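Local coordinates for SPbeta prophage-derived aminoglycoside N(3')-acetyltransferase-like protein YokD (Bacillus subtilis, PDB 2NYG) that binds coenzyme A and probably transfers acetyl groups to aminoglycoside antibiotics as a homodimeric N-acetyltransferase, possibly contributing to antibiotic resistance, at residues A[196-201]-A[213-218]; A[58-63]-A[136-141]; A[25-30]-A[247-252]. All blocks are in the same frame, centred on the assembly; numbering follows the deposited sequence.

Interaction 1. Residues A[196-201]-A[213-218]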
ATOM      1  N   ILE A 196     -25.474   1.327 -21.583  1.00 37.57           N
ATOM      2  CA  ILE A 196     -24.609   0.162 -21.542  1.00 37.27           C
ATOM      3  C   ILE A 196     -23.356   0.295 -22.392  1.00 38.95           C
ATOM      4  O   ILE A 196     -23.434   0.350 -23.618  1.00 38.63           O
ATOM      5  CB  ILE A 196     -25.380  -1.080 -21.998  1.00 35.55           C
ATOM      6  CG1 ILE A 196     -26.477  -1.381 -20.989  1.00 32.39           C
ATOM      7  CG2 ILE A 196     -24.433  -2.255 -22.185  1.00 34.76           C
ATOM      8  CD1 ILE A 196     -27.134  -2.702 -21.212  1.00 35.33           C
ATOM      9  N   ILE A 197     -22.204   0.347 -21.726  1.00 40.96           N
ATOM     10  CA  ILE A 197     -20.920   0.452 -22.403  1.00 43.16           C
ATOM     11  C   ILE A 197     -20.177  -0.880 -22.392  1.00 45.28           C
ATOM     12  O   ILE A 197     -20.482  -1.779 -21.609  1.00 46.64           O
ATOM     13  CB  ILE A 197     -20.018   1.537 -21.765  1.00 43.98           C
ATOM     14  CG1 ILE A 197     -19.903   1.317 -20.264  1.00 44.81           C
ATOM     15  CG2 ILE A 197     -20.571   2.907 -22.062  1.00 45.01           C
ATOM     16  CD1 ILE A 197     -19.022   2.341 -19.562  1.00 45.81           C
ATOM     17  N   ASN A 198     -19.207  -0.998 -23.287  1.00 48.20           N
ATOM     18  CA  ASN A 198     -18.401  -2.204 -23.418  1.00 49.03           C
ATOM     19  C   ASN A 198     -17.066  -1.897 -22.793  1.00 49.83           C
ATOM     20  O   ASN A 198     -16.419  -0.920 -23.167  1.00 49.19           O
ATOM     21  CB  ASN A 198     -18.197  -2.545 -24.892  1.00 50.17           C
ATOM     22  CG  ASN A 198     -19.487  -2.918 -25.586  1.00 52.68           C
ATOM     23  OD1 ASN A 198     -20.004  -4.021 -25.405  1.00 56.37           O
ATOM     24  ND2 ASN A 198     -20.025  -1.995 -26.375  1.00 53.85           N
ATOM     25  N   ARG A 199     -16.664  -2.712 -21.824  1.00 50.31           N
ATOM     26  CA  ARG A 199     -15.386  -2.510 -21.164  1.00 50.23           C
ATOM     27  C   ARG A 199     -14.472  -3.712 -21.380  1.00 50.27           C
ATOM     28  O   ARG A 199     -14.912  -4.793 -21.793  1.00 50.34           O
ATOM     29  CB  ARG A 199     -15.582  -2.254 -19.665  1.00 49.43           C
ATOM     30  CG  ARG A 199     -16.134  -0.890 -19.335  1.00 51.80           C
ATOM     31  CD  ARG A 199     -16.566  -0.794 -17.884  1.00 53.09           C
ATOM     32  NE  ARG A 199     -15.447  -0.729 -16.951  1.00 57.57           N
ATOM     33  CZ  ARG A 199     -14.648   0.327 -16.810  1.00 61.07           C
ATOM     34  NH1 ARG A 199     -14.845   1.415 -17.542  1.00 63.23           N
ATOM     35  NH2 ARG A 199     -13.648   0.300 -15.937  1.00 61.70           N
ATOM     36  N   GLY A 200     -13.190  -3.510 -21.116  1.00 50.36           N
ATOM     37  CA  GLY A 200     -12.236  -4.584 -21.283  1.00 51.87           C
ATOM     38  C   GLY A 200     -11.170  -4.543 -20.209  1.00 51.35           C
ATOM     39  O   GLY A 200     -10.830  -3.468 -19.703  1.00 51.12           O
ATOM     40  N   ALA A 201     -10.638  -5.707 -19.857  1.00 50.81           N
ATOM     41  CA  ALA A 201      -9.609  -5.768 -18.837  1.00 52.01           C
ATOM     42  C   ALA A 201      -8.801  -7.052 -18.863  1.00 51.52           C
ATOM     43  O   ALA A 201      -9.261  -8.080 -19.347  1.00 52.10           O
ATOM     44  CB  ALA A 201     -10.238  -5.594 -17.455  1.00 50.18           C
ATOM     45  N   GLU A 213     -13.542  -8.827 -22.643  1.00 61.86           N
ATOM     46  CA  GLU A 213     -14.477  -7.720 -22.768  1.00 61.52           C
ATOM     47  C   GLU A 213     -15.790  -8.073 -22.091  1.00 59.23           C
ATOM     48  O   GLU A 213     -16.301  -9.184 -22.224  1.00 58.88           O
ATOM     49  CB  GLU A 213     -14.736  -7.393 -24.230  1.00 64.97           C
ATOM     50  CG  GLU A 213     -13.593  -6.678 -24.899  1.00 70.42           C
ATOM     51  CD  GLU A 213     -13.969  -6.196 -26.284  1.00 74.52           C
ATOM     52  OE1 GLU A 213     -14.955  -6.730 -26.854  1.00 75.25           O
ATOM     53  OE2 GLU A 213     -13.270  -5.296 -26.802  1.00 75.47           O
ATOM     54  N   TYR A 214     -16.328  -7.116 -21.353  1.00 56.38           N
ATOM     55  CA  TYR A 214     -17.576  -7.319 -20.646  1.00 53.88           C
ATOM     56  C   TYR A 214     -18.422  -6.050 -20.746  1.00 53.10           C
ATOM     57  O   TYR A 214     -17.919  -4.967 -21.104  1.00 52.90           O
ATOM     58  CB  TYR A 214     -17.288  -7.674 -19.179  1.00 53.31           C
ATOM     59  CG  TYR A 214     -16.504  -6.622 -18.419  1.00 52.34           C
ATOM     60  CD1 TYR A 214     -17.096  -5.905 -17.379  1.00 52.20           C
ATOM     61  CD2 TYR A 214     -15.183  -6.329 -18.754  1.00 51.74           C
ATOM     62  CE1 TYR A 214     -16.397  -4.924 -16.690  1.00 52.62           C
ATOM     63  CE2 TYR A 214     -14.472  -5.345 -18.072  1.00 51.69           C
ATOM     64  CZ  TYR A 214     -15.088  -4.647 -17.040  1.00 52.53           C
ATOM     65  OH  TYR A 214     -14.405  -3.673 -16.355  1.00 51.47           O
ATOM     66  N   LYS A 215     -19.708  -6.188 -20.441  1.00 50.32           N
ATOM     67  CA  LYS A 215     -20.617  -5.057 -20.500  1.00 49.46           C
ATOM     68  C   LYS A 215     -20.747  -4.439 -19.118  1.00 47.73           C
ATOM     69  O   LYS A 215     -20.637  -5.134 -18.108  1.00 47.48           O
ATOM     70  CB  LYS A 215     -21.978  -5.506 -21.037  1.00 52.34           C
ATOM     71  CG  LYS A 215     -21.921  -5.988 -22.488  1.00 53.80           C
ATOM     72  CD  LYS A 215     -23.292  -6.385 -23.026  1.00 56.56           C
ATOM     73  CE  LYS A 215     -23.218  -6.744 -24.510  1.00 57.00           C
ATOM     74  NZ  LYS A 215     -22.570  -5.661 -25.300  1.00 56.37           N
ATOM     75  N   GLU A 216     -20.971  -3.129 -19.087  1.00 44.44           N
ATOM     76  CA  GLU A 216     -21.086  -2.395 -17.839  1.00 41.80           C
ATOM     77  C   GLU A 216     -21.897  -1.118 -18.017  1.00 41.55           C
ATOM     78  O   GLU A 216     -21.959  -0.565 -19.110  1.00 42.65           O
ATOM     79  CB  GLU A 216     -19.690  -2.023 -17.348  1.00 41.92           C
ATOM     80  CG  GLU A 216     -19.678  -1.395 -15.983  1.00 42.34           C
ATOM     81  CD  GLU A 216     -20.118  -2.378 -14.930  1.00 43.51           C
ATOM     82  OE1 GLU A 216     -19.283  -3.224 -14.532  1.00 41.30           O
ATOM     83  OE2 GLU A 216     -21.300  -2.318 -14.524  1.00 41.83           O
ATOM     84  N   LEU A 217     -22.504  -0.633 -16.944  1.00 40.36           N
ATOM     85  CA  LEU A 217     -23.268   0.603 -17.021  1.00 40.71           C
ATOM     86  C   LEU A 217     -22.329   1.823 -17.029  1.00 41.29           C
ATOM     87  O   LEU A 217     -21.244   1.797 -16.436  1.00 41.78           O
ATOM     88  CB  LEU A 217     -24.223   0.707 -15.831  1.00 40.57           C
ATOM     89  CG  LEU A 217     -25.272  -0.391 -15.731  1.00 40.62           C
ATOM     90  CD1 LEU A 217     -26.206  -0.104 -14.574  1.00 39.10           C
ATOM     91  CD2 LEU A 217     -26.041  -0.464 -17.048  1.00 41.78           C
ATOM     92  N   GLU A 218     -22.727   2.883 -17.720  1.00 41.73           N
ATOM     93  CA  GLU A 218     -21.908   4.085 -17.746  1.00 42.57           C
ATOM     94  C   GLU A 218     -22.443   4.920 -16.599  1.00 41.34           C
ATOM     95  O   GLU A 218     -23.364   5.712 -16.760  1.00 43.08           O
ATOM     96  CB  GLU A 218     -22.052   4.837 -19.072  1.00 43.12           C
ATOM     97  CG  GLU A 218     -21.231   6.099 -19.093  1.00 47.47           C
ATOM     98  CD  GLU A 218     -21.209   6.791 -20.438  1.00 51.23           C
ATOM     99  OE1 GLU A 218     -20.876   6.135 -21.448  1.00 53.13           O
ATOM    100  OE2 GLU A 218     -21.506   8.003 -20.479  1.00 52.62           O
TER
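Arg199 and Tyr214 lie side by side and point the same way from one face of an antiparallel strand pair. Tyr214 CG sits between the backbone N and the carbonyl carbon (chi1 59°), and the end of the side chain comes nearer to strand 196-201. Arg199 CB stands over one ring face, toward the rim, 3.9 Å from the ring centroid, in a CH-pi contact. The guanidinium plane is nearly perpendicular to the ring. Arg199 NE approaches Tyr214 OH as a possible hydrogen bond, but the position of that hydroxyl is doubtful. Arg199 CD also rests on Glu216 CB at 3.4 Å. The Glu216 chain bends at chi2, and its OE2 accepts from Leu217 N and bonds Tyr189. On the other face Asn198 and Lys215 run alongside each other. Lys215 NZ donates to Asn198 OD1 at 3.0 Å, with the donor tilted slightly from the amide plane. Ile196 CG1 touches Leu217 CD2 at 4.1 Å. Two backbone hydrogen-bond pairs, Ile197 with Glu216 and Arg199 with Tyr214, fix the register. Strand 196-201 is an outer strand of a small three-strand antiparallel sheet, and strand 208-217 is the middle one. Loop residues Tyr133 and Leu151 pack on the Arg199 and Tyr214 face, and Tyr189 lies against Leu217.

Interaction 2. Residues A[58-63]-A[136-141]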
ATOM      1  N   ASP A  58     -11.334  -2.561  16.505  1.00 35.92           N
ATOM      2  CA  ASP A  58     -11.616  -2.529  17.927  1.00 37.98           C
ATOM      3  C   ASP A  58     -13.070  -2.226  18.193  1.00 39.71           C
ATOM      4  O   ASP A  58     -13.685  -2.788  19.102  1.00 40.93           O
ATOM      5  CB  ASP A  58     -10.759  -1.467  18.605  1.00 39.32           C
ATOM      6  CG  ASP A  58      -9.384  -1.968  18.937  1.00 39.29           C
ATOM      7  OD1 ASP A  58      -8.991  -3.013  18.363  1.00 35.39           O
ATOM      8  OD2 ASP A  58      -8.707  -1.313  19.765  1.00 39.92           O
ATOM      9  N   VAL A  59     -13.626  -1.335  17.386  1.00 40.26           N
ATOM     10  CA  VAL A  59     -15.000  -0.948  17.574  1.00 38.14           C
ATOM     11  C   VAL A  59     -15.944  -2.004  17.046  1.00 41.14           C
ATOM     12  O   VAL A  59     -16.764  -2.538  17.794  1.00 42.84           O
ATOM     13  CB  VAL A  59     -15.271   0.401  16.897  1.00 36.74           C
ATOM     14  CG1 VAL A  59     -16.722   0.805  17.090  1.00 32.90           C
ATOM     15  CG2 VAL A  59     -14.349   1.455  17.485  1.00 34.30           C
ATOM     16  N   VAL A  60     -15.803  -2.330  15.767  1.00 43.71           N
ATOM     17  CA  VAL A  60     -16.686  -3.296  15.126  1.00 43.78           C
ATOM     18  C   VAL A  60     -16.544  -4.736  15.623  1.00 44.16           C
ATOM     19  O   VAL A  60     -17.400  -5.579  15.360  1.00 44.97           O
ATOM     20  CB  VAL A  60     -16.517  -3.235  13.591  1.00 42.26           C
ATOM     21  CG1 VAL A  60     -15.802  -4.471  13.068  1.00 39.75           C
ATOM     22  CG2 VAL A  60     -17.866  -3.078  12.947  1.00 44.50           C
ATOM     23  N   THR A  61     -15.463  -5.008  16.341  1.00 44.27           N
ATOM     24  CA  THR A  61     -15.201  -6.336  16.901  1.00 45.89           C
ATOM     25  C   THR A  61     -15.188  -7.467  15.881  1.00 45.92           C
ATOM     26  O   THR A  61     -15.603  -7.303  14.740  1.00 46.95           O
ATOM     27  CB  THR A  61     -16.226  -6.695  18.012  1.00 45.80           C
ATOM     28  OG1 THR A  61     -15.661  -7.676  18.876  1.00 48.80           O
ATOM     29  CG2 THR A  61     -17.457  -7.312  17.426  1.00 46.38           C
ATOM     30  N   GLU A  62     -14.703  -8.624  16.309  1.00 47.06           N
ATOM     31  CA  GLU A  62     -14.622  -9.808  15.457  1.00 47.60           C
ATOM     32  C   GLU A  62     -16.011 -10.343  15.063  1.00 45.62           C
ATOM     33  O   GLU A  62     -16.131 -11.283  14.274  1.00 45.41           O
ATOM     34  CB  GLU A  62     -13.826 -10.884  16.197  1.00 50.92           C
ATOM     35  CG  GLU A  62     -13.587 -12.162  15.409  1.00 56.76           C
ATOM     36  CD  GLU A  62     -12.689 -13.151  16.157  1.00 60.04           C
ATOM     37  OE1 GLU A  62     -11.513 -12.806  16.425  1.00 60.27           O
ATOM     38  OE2 GLU A  62     -13.166 -14.269  16.472  1.00 59.43           O
ATOM     39  N   GLU A  63     -17.047  -9.729  15.626  1.00 44.24           N
ATOM     40  CA  GLU A  63     -18.436 -10.087  15.358  1.00 44.89           C
ATOM     41  C   GLU A  63     -18.968  -9.138  14.283  1.00 44.98           C
ATOM     42  O   GLU A  63     -19.992  -9.401  13.647  1.00 44.32           O
ATOM     43  CB  GLU A  63     -19.276  -9.929  16.628  1.00 47.77           C
ATOM     44  CG  GLU A  63     -18.795 -10.741  17.820  1.00 51.29           C
ATOM     45  CD  GLU A  63     -19.354 -12.161  17.849  1.00 54.00           C
ATOM     46  OE1 GLU A  63     -19.319 -12.857  16.806  1.00 53.88           O
ATOM     47  OE2 GLU A  63     -19.825 -12.582  18.927  1.00 55.32           O
ATOM     48  N   VAL A 136     -12.892  -5.194  -0.393  1.00 30.00           N
ATOM     49  CA  VAL A 136     -12.075  -5.913   0.558  1.00 28.39           C
ATOM     50  C   VAL A 136     -12.883  -5.915   1.834  1.00 31.03           C
ATOM     51  O   VAL A 136     -13.554  -4.932   2.152  1.00 31.23           O
ATOM     52  CB  VAL A 136     -10.755  -5.199   0.800  1.00 26.69           C
ATOM     53  CG1 VAL A 136      -9.817  -5.435  -0.350  1.00 25.59           C
ATOM     54  CG2 VAL A 136     -11.007  -3.733   0.954  1.00 25.90           C
ATOM     55  N   ALA A 137     -12.842  -7.023   2.558  1.00 32.09           N
ATOM     56  CA  ALA A 137     -13.587  -7.107   3.800  1.00 33.77           C
ATOM     57  C   ALA A 137     -12.847  -7.909   4.853  1.00 35.00           C
ATOM     58  O   ALA A 137     -12.032  -8.779   4.547  1.00 35.12           O
ATOM     59  CB  ALA A 137     -14.965  -7.706   3.550  1.00 33.66           C
ATOM     60  N   TRP A 138     -13.147  -7.575   6.101  1.00 36.93           N
ATOM     61  CA  TRP A 138     -12.582  -8.195   7.289  1.00 37.27           C
ATOM     62  C   TRP A 138     -13.772  -8.421   8.210  1.00 38.57           C
ATOM     63  O   TRP A 138     -14.636  -7.548   8.324  1.00 37.40           O
ATOM     64  CB  TRP A 138     -11.616  -7.222   7.975  1.00 35.83           C
ATOM     65  CG  TRP A 138     -11.031  -7.715   9.275  1.00 34.42           C
ATOM     66  CD1 TRP A 138      -9.826  -8.320   9.445  1.00 34.34           C
ATOM     67  CD2 TRP A 138     -11.627  -7.636  10.582  1.00 33.21           C
ATOM     68  NE1 TRP A 138      -9.628  -8.620  10.768  1.00 35.88           N
ATOM     69  CE2 TRP A 138     -10.718  -8.210  11.488  1.00 33.69           C
ATOM     70  CE3 TRP A 138     -12.838  -7.135  11.068  1.00 33.38           C
ATOM     71  CZ2 TRP A 138     -10.975  -8.297  12.856  1.00 33.81           C
ATOM     72  CZ3 TRP A 138     -13.097  -7.220  12.438  1.00 34.81           C
ATOM     73  CH2 TRP A 138     -12.166  -7.796  13.313  1.00 33.82           C
ATOM     74  N   GLY A 139     -13.833  -9.574   8.863  1.00 38.98           N
ATOM     75  CA  GLY A 139     -14.940  -9.795   9.771  1.00 39.79           C
ATOM     76  C   GLY A 139     -15.827 -11.002   9.556  1.00 39.88           C
ATOM     77  O   GLY A 139     -15.653 -11.784   8.626  1.00 39.83           O
ATOM     78  N   LYS A 140     -16.802 -11.122  10.444  1.00 40.82           N
ATOM     79  CA  LYS A 140     -17.751 -12.214  10.445  1.00 41.87           C
ATOM     80  C   LYS A 140     -18.316 -12.587   9.079  1.00 42.52           C
ATOM     81  O   LYS A 140     -18.331 -13.760   8.719  1.00 42.21           O
ATOM     82  CB  LYS A 140     -18.898 -11.883  11.406  1.00 44.06           C
ATOM     83  CG  LYS A 140     -19.801 -13.066  11.720  1.00 47.31           C
ATOM     84  CD  LYS A 140     -21.014 -12.626  12.513  1.00 50.83           C
ATOM     85  CE  LYS A 140     -21.921 -13.810  12.817  1.00 51.88           C
ATOM     86  NZ  LYS A 140     -23.165 -13.374  13.498  1.00 51.46           N
ATOM     87  N   HIS A 141     -18.764 -11.597   8.311  1.00 41.57           N
ATOM     88  CA  HIS A 141     -19.369 -11.884   7.011  1.00 42.79           C
ATOM     89  C   HIS A 141     -18.571 -11.636   5.726  1.00 41.92           C
ATOM     90  O   HIS A 141     -19.132 -11.657   4.641  1.00 41.48           O
ATOM     91  CB  HIS A 141     -20.714 -11.159   6.906  1.00 43.27           C
ATOM     92  CG  HIS A 141     -21.700 -11.563   7.961  1.00 45.02           C
ATOM     93  ND1 HIS A 141     -22.019 -10.755   9.035  1.00 45.29           N
ATOM     94  CD2 HIS A 141     -22.423 -12.695   8.115  1.00 42.40           C
ATOM     95  CE1 HIS A 141     -22.894 -11.373   9.804  1.00 41.47           C
ATOM     96  NE2 HIS A 141     -23.155 -12.551   9.269  1.00 44.01           N
TER
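Glu63 and Lys140 face each other where both chains have left regular structure, with CA atoms 5.4 Å apart, and Glu62 and Gly139 follow at 5.7 Å, with no hydrogen bond between the segments. The Trp138 side chain reaches across to the end of the helix. Its CG is anti to the backbone N (chi1 176°). The six-membered ring presents its edge to the end of the helix. Trp138 CZ3 is 3.4 Å from Thr61 O, which lies at the edge near the ring plane. The same carbon meets Val60 CG1 at 3.9 Å, and the two side chains pass one another, pointing opposite ways. Trp138 CH2 touches Glu62 CA at 3.8 Å. Helix 48-60 is the helix of a beta-alpha-beta crossover between the parallel, adjacent strands 32-37 and 65-69. Residues 61-64 are its return turn, and Thr61 leaves the helix with a positive phi of 56°. Strand 135-139 pairs antiparallel with strand 65-69. Trp138 thus joins strand 135-139 to the turn after helix 48-60, and both Val60 and Trp138 also touch Ile66. Phe119 of helix 114-119 lies against the indole too. Farther out, the extended Lys140 chain runs past the Glu63 carbonyl. Lys140 CB is 3.5 Å from Glu63 O, and CD also approaches that oxygen. The opposite charges of Lys140 NZ and Glu63 OE1 stay 5.1 Å apart and form no salt bridge. His141 follows as the N-cap residue of helix 142-146, and its backbone N bonds Thr65 OG1.

Interaction 3. Residues A[25-30]-A[247-252]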
ATOM      1  N   LEU A  25     -19.664   8.570  17.601  1.00 40.44           N
ATOM      2  CA  LEU A  25     -20.335   8.801  16.326  1.00 39.34           C
ATOM      3  C   LEU A  25     -21.521   7.851  16.143  1.00 39.45           C
ATOM      4  O   LEU A  25     -22.597   8.270  15.717  1.00 40.38           O
ATOM      5  CB  LEU A  25     -19.321   8.649  15.186  1.00 40.60           C
ATOM      6  CG  LEU A  25     -19.659   8.807  13.696  1.00 42.07           C
ATOM      7  CD1 LEU A  25     -20.184   7.504  13.185  1.00 44.89           C
ATOM      8  CD2 LEU A  25     -20.645   9.934  13.448  1.00 41.42           C
ATOM      9  N   GLY A  26     -21.336   6.577  16.470  1.00 36.91           N
ATOM     10  CA  GLY A  26     -22.438   5.638  16.337  1.00 36.59           C
ATOM     11  C   GLY A  26     -22.065   4.239  15.898  1.00 36.02           C
ATOM     12  O   GLY A  26     -22.912   3.357  15.837  1.00 34.87           O
ATOM     13  N   LEU A  27     -20.790   4.042  15.590  1.00 36.27           N
ATOM     14  CA  LEU A  27     -20.301   2.750  15.155  1.00 36.40           C
ATOM     15  C   LEU A  27     -20.356   1.798  16.342  1.00 37.24           C
ATOM     16  O   LEU A  27     -19.875   2.118  17.424  1.00 37.45           O
ATOM     17  CB  LEU A  27     -18.872   2.888  14.646  1.00 35.66           C
ATOM     18  CG  LEU A  27     -18.415   1.745  13.760  1.00 33.81           C
ATOM     19  CD1 LEU A  27     -19.217   1.775  12.465  1.00 36.32           C
ATOM     20  CD2 LEU A  27     -16.939   1.878  13.475  1.00 35.71           C
ATOM     21  N   LYS A  28     -20.938   0.622  16.139  1.00 38.82           N
ATOM     22  CA  LYS A  28     -21.060  -0.333  17.228  1.00 41.05           C
ATOM     23  C   LYS A  28     -20.579  -1.751  16.942  1.00 40.42           C
ATOM     24  O   LYS A  28     -20.351  -2.142  15.800  1.00 41.26           O
ATOM     25  CB  LYS A  28     -22.516  -0.364  17.713  1.00 42.86           C
ATOM     26  CG  LYS A  28     -22.993   0.980  18.238  1.00 45.58           C
ATOM     27  CD  LYS A  28     -24.399   0.923  18.807  1.00 48.24           C
ATOM     28  CE  LYS A  28     -24.741   2.233  19.510  1.00 50.42           C
ATOM     29  NZ  LYS A  28     -26.144   2.281  20.002  1.00 53.54           N
ATOM     30  N   LYS A  29     -20.413  -2.506  18.017  1.00 38.82           N
ATOM     31  CA  LYS A  29     -19.973  -3.882  17.955  1.00 38.87           C
ATOM     32  C   LYS A  29     -20.900  -4.735  17.095  1.00 36.44           C
ATOM     33  O   LYS A  29     -22.114  -4.687  17.256  1.00 36.76           O
ATOM     34  CB  LYS A  29     -19.916  -4.451  19.383  1.00 42.86           C
ATOM     35  CG  LYS A  29     -19.759  -5.961  19.454  1.00 46.67           C
ATOM     36  CD  LYS A  29     -19.358  -6.463  20.834  1.00 52.63           C
ATOM     37  CE  LYS A  29     -18.915  -7.931  20.746  1.00 55.57           C
ATOM     38  NZ  LYS A  29     -18.479  -8.523  22.045  1.00 58.75           N
ATOM     39  N   GLY A  30     -20.325  -5.509  16.183  1.00 36.37           N
ATOM     40  CA  GLY A  30     -21.118  -6.387  15.335  1.00 34.78           C
ATOM     41  C   GLY A  30     -21.752  -5.732  14.127  1.00 34.15           C
ATOM     42  O   GLY A  30     -22.428  -6.373  13.338  1.00 35.39           O
ATOM     43  N   CYS A 247     -17.535  13.347   9.874  1.00 36.46           N
ATOM     44  CA  CYS A 247     -18.066  12.067   9.436  1.00 36.70           C
ATOM     45  C   CYS A 247     -19.567  11.878   9.547  1.00 37.54           C
ATOM     46  O   CYS A 247     -20.261  12.565  10.301  1.00 38.86           O
ATOM     47  CB  CYS A 247     -17.409  10.933  10.234  1.00 35.66           C
ATOM     48  SG  CYS A 247     -15.630  11.047  10.456  1.00 37.40           S
ATOM     49  N   ARG A 248     -20.071  10.932   8.769  1.00 36.41           N
ATOM     50  CA  ARG A 248     -21.460  10.592   8.882  1.00 37.17           C
ATOM     51  C   ARG A 248     -21.613   9.113   8.676  1.00 36.61           C
ATOM     52  O   ARG A 248     -20.915   8.508   7.875  1.00 35.91           O
ATOM     53  CB  ARG A 248     -22.345  11.399   7.936  1.00 38.58           C
ATOM     54  CG  ARG A 248     -21.945  11.489   6.519  1.00 39.21           C
ATOM     55  CD  ARG A 248     -22.851  12.528   5.889  1.00 43.96           C
ATOM     56  NE  ARG A 248     -22.197  13.256   4.807  1.00 47.64           N
ATOM     57  CZ  ARG A 248     -22.180  14.581   4.697  1.00 46.35           C
ATOM     58  NH1 ARG A 248     -22.784  15.336   5.606  1.00 46.22           N
ATOM     59  NH2 ARG A 248     -21.548  15.146   3.682  1.00 45.04           N
ATOM     60  N   LEU A 249     -22.498   8.530   9.471  1.00 36.48           N
ATOM     61  CA  LEU A 249     -22.771   7.108   9.422  1.00 36.09           C
ATOM     62  C   LEU A 249     -24.252   6.967   9.134  1.00 35.94           C
ATOM     63  O   LEU A 249     -25.068   7.592   9.812  1.00 36.48           O
ATOM     64  CB  LEU A 249     -22.437   6.463  10.775  1.00 33.44           C
ATOM     65  CG  LEU A 249     -22.860   4.998  10.901  1.00 34.15           C
ATOM     66  CD1 LEU A 249     -21.933   4.120  10.077  1.00 33.28           C
ATOM     67  CD2 LEU A 249     -22.842   4.569  12.342  1.00 34.44           C
ATOM     68  N   PHE A 250     -24.599   6.162   8.133  1.00 35.50           N
ATOM     69  CA  PHE A 250     -25.999   5.941   7.781  1.00 34.33           C
ATOM     70  C   PHE A 250     -26.267   4.553   7.220  1.00 32.97           C
ATOM     71  O   PHE A 250     -25.348   3.797   6.921  1.00 33.70           O
ATOM     72  CB  PHE A 250     -26.471   7.004   6.787  1.00 35.00           C
ATOM     73  CG  PHE A 250     -25.665   7.056   5.525  1.00 35.68           C
ATOM     74  CD1 PHE A 250     -25.904   6.157   4.489  1.00 33.59           C
ATOM     75  CD2 PHE A 250     -24.676   8.026   5.361  1.00 35.76           C
ATOM     76  CE1 PHE A 250     -25.174   6.226   3.305  1.00 33.21           C
ATOM     77  CE2 PHE A 250     -23.943   8.103   4.182  1.00 33.08           C
ATOM     78  CZ  PHE A 250     -24.193   7.203   3.152  1.00 32.15           C
ATOM     79  N   SER A 251     -27.548   4.234   7.091  1.00 33.77           N
ATOM     80  CA  SER A 251     -27.998   2.945   6.574  1.00 32.83           C
ATOM     81  C   SER A 251     -27.690   2.808   5.079  1.00 33.09           C
ATOM     82  O   SER A 251     -27.970   3.713   4.303  1.00 32.88           O
ATOM     83  CB  SER A 251     -29.495   2.817   6.811  1.00 32.81           C
ATOM     84  OG  SER A 251     -29.977   1.611   6.259  1.00 37.55           O
ATOM     85  N   LEU A 252     -27.107   1.684   4.679  1.00 33.39           N
ATOM     86  CA  LEU A 252     -26.768   1.499   3.285  1.00 33.82           C
ATOM     87  C   LEU A 252     -28.028   1.178   2.503  1.00 36.41           C
ATOM     88  O   LEU A 252     -28.293   1.774   1.456  1.00 36.43           O
ATOM     89  CB  LEU A 252     -25.724   0.394   3.128  1.00 34.00           C
ATOM     90  CG  LEU A 252     -25.194   0.058   1.727  1.00 33.36           C
ATOM     91  CD1 LEU A 252     -23.838  -0.576   1.813  1.00 31.45           C
ATOM     92  CD2 LEU A 252     -26.160  -0.873   1.023  1.00 33.70           C
TER
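Leu25 and Leu249 both have CG anti to the backbone N (chi1 179° and 172°), which carries each branch point out from its backbone toward the other segment. The two side chains cross obliquely. Leu25 CD1 lies on Leu249 CB at 3.5 Å and also approaches Leu249 CD2. The other Leu25 methyl, CD2, reaches the carbonyl oxygen of Cys247 at 4.1 Å. Leu249 CD2 sits against the backbone of Gly26, 3.7 Å from its carbonyl carbon. Gly26 is the first residue after helix 15-25 and has a positive phi. The absence of a side chain is consistent with the methyl lying against the backbone here. Leu27 CD1 adds a looser contact to Leu249 CD1 at 4.3 Å. The contact joins the end of helix 15-25 and the loop after it to strand 245-251 of the main mixed sheet. Val33 of strand 32-37 touches both Leu27 and Leu249, and Leu56 and Val59 of helix 48-60 cover Leu27. All the touching residues are buried, and no hydrogen bond crosses between the segments. The contact is mostly aliphatic, so it probably depends on close fit and burial rather than on directional bonds.

Interactions 2 and 3 are neighbours, with centres about 13 Å apart. Both reach the main mixed sheet, and they touch through Val60 O and Gly30 N, a probable hydrogen bond of 3.0 Å, and through packing of Thr61 on Lys29. Interaction 1 lies on the opposite side of the chain's centre, in the separate three-strand sheet. Its centre is about 32 Å from that of interaction 2 and about 33 Å from that of interaction 3. Along the chain, interaction 3 encloses both others, and interaction 2 closes before interaction 1 opens. The chain between 25-30 and 247-252 holds the three-strand sheet and all main-sheet strands but 245-251. Strand 238-242 re-enters the main sheet, with 245-251 beside it.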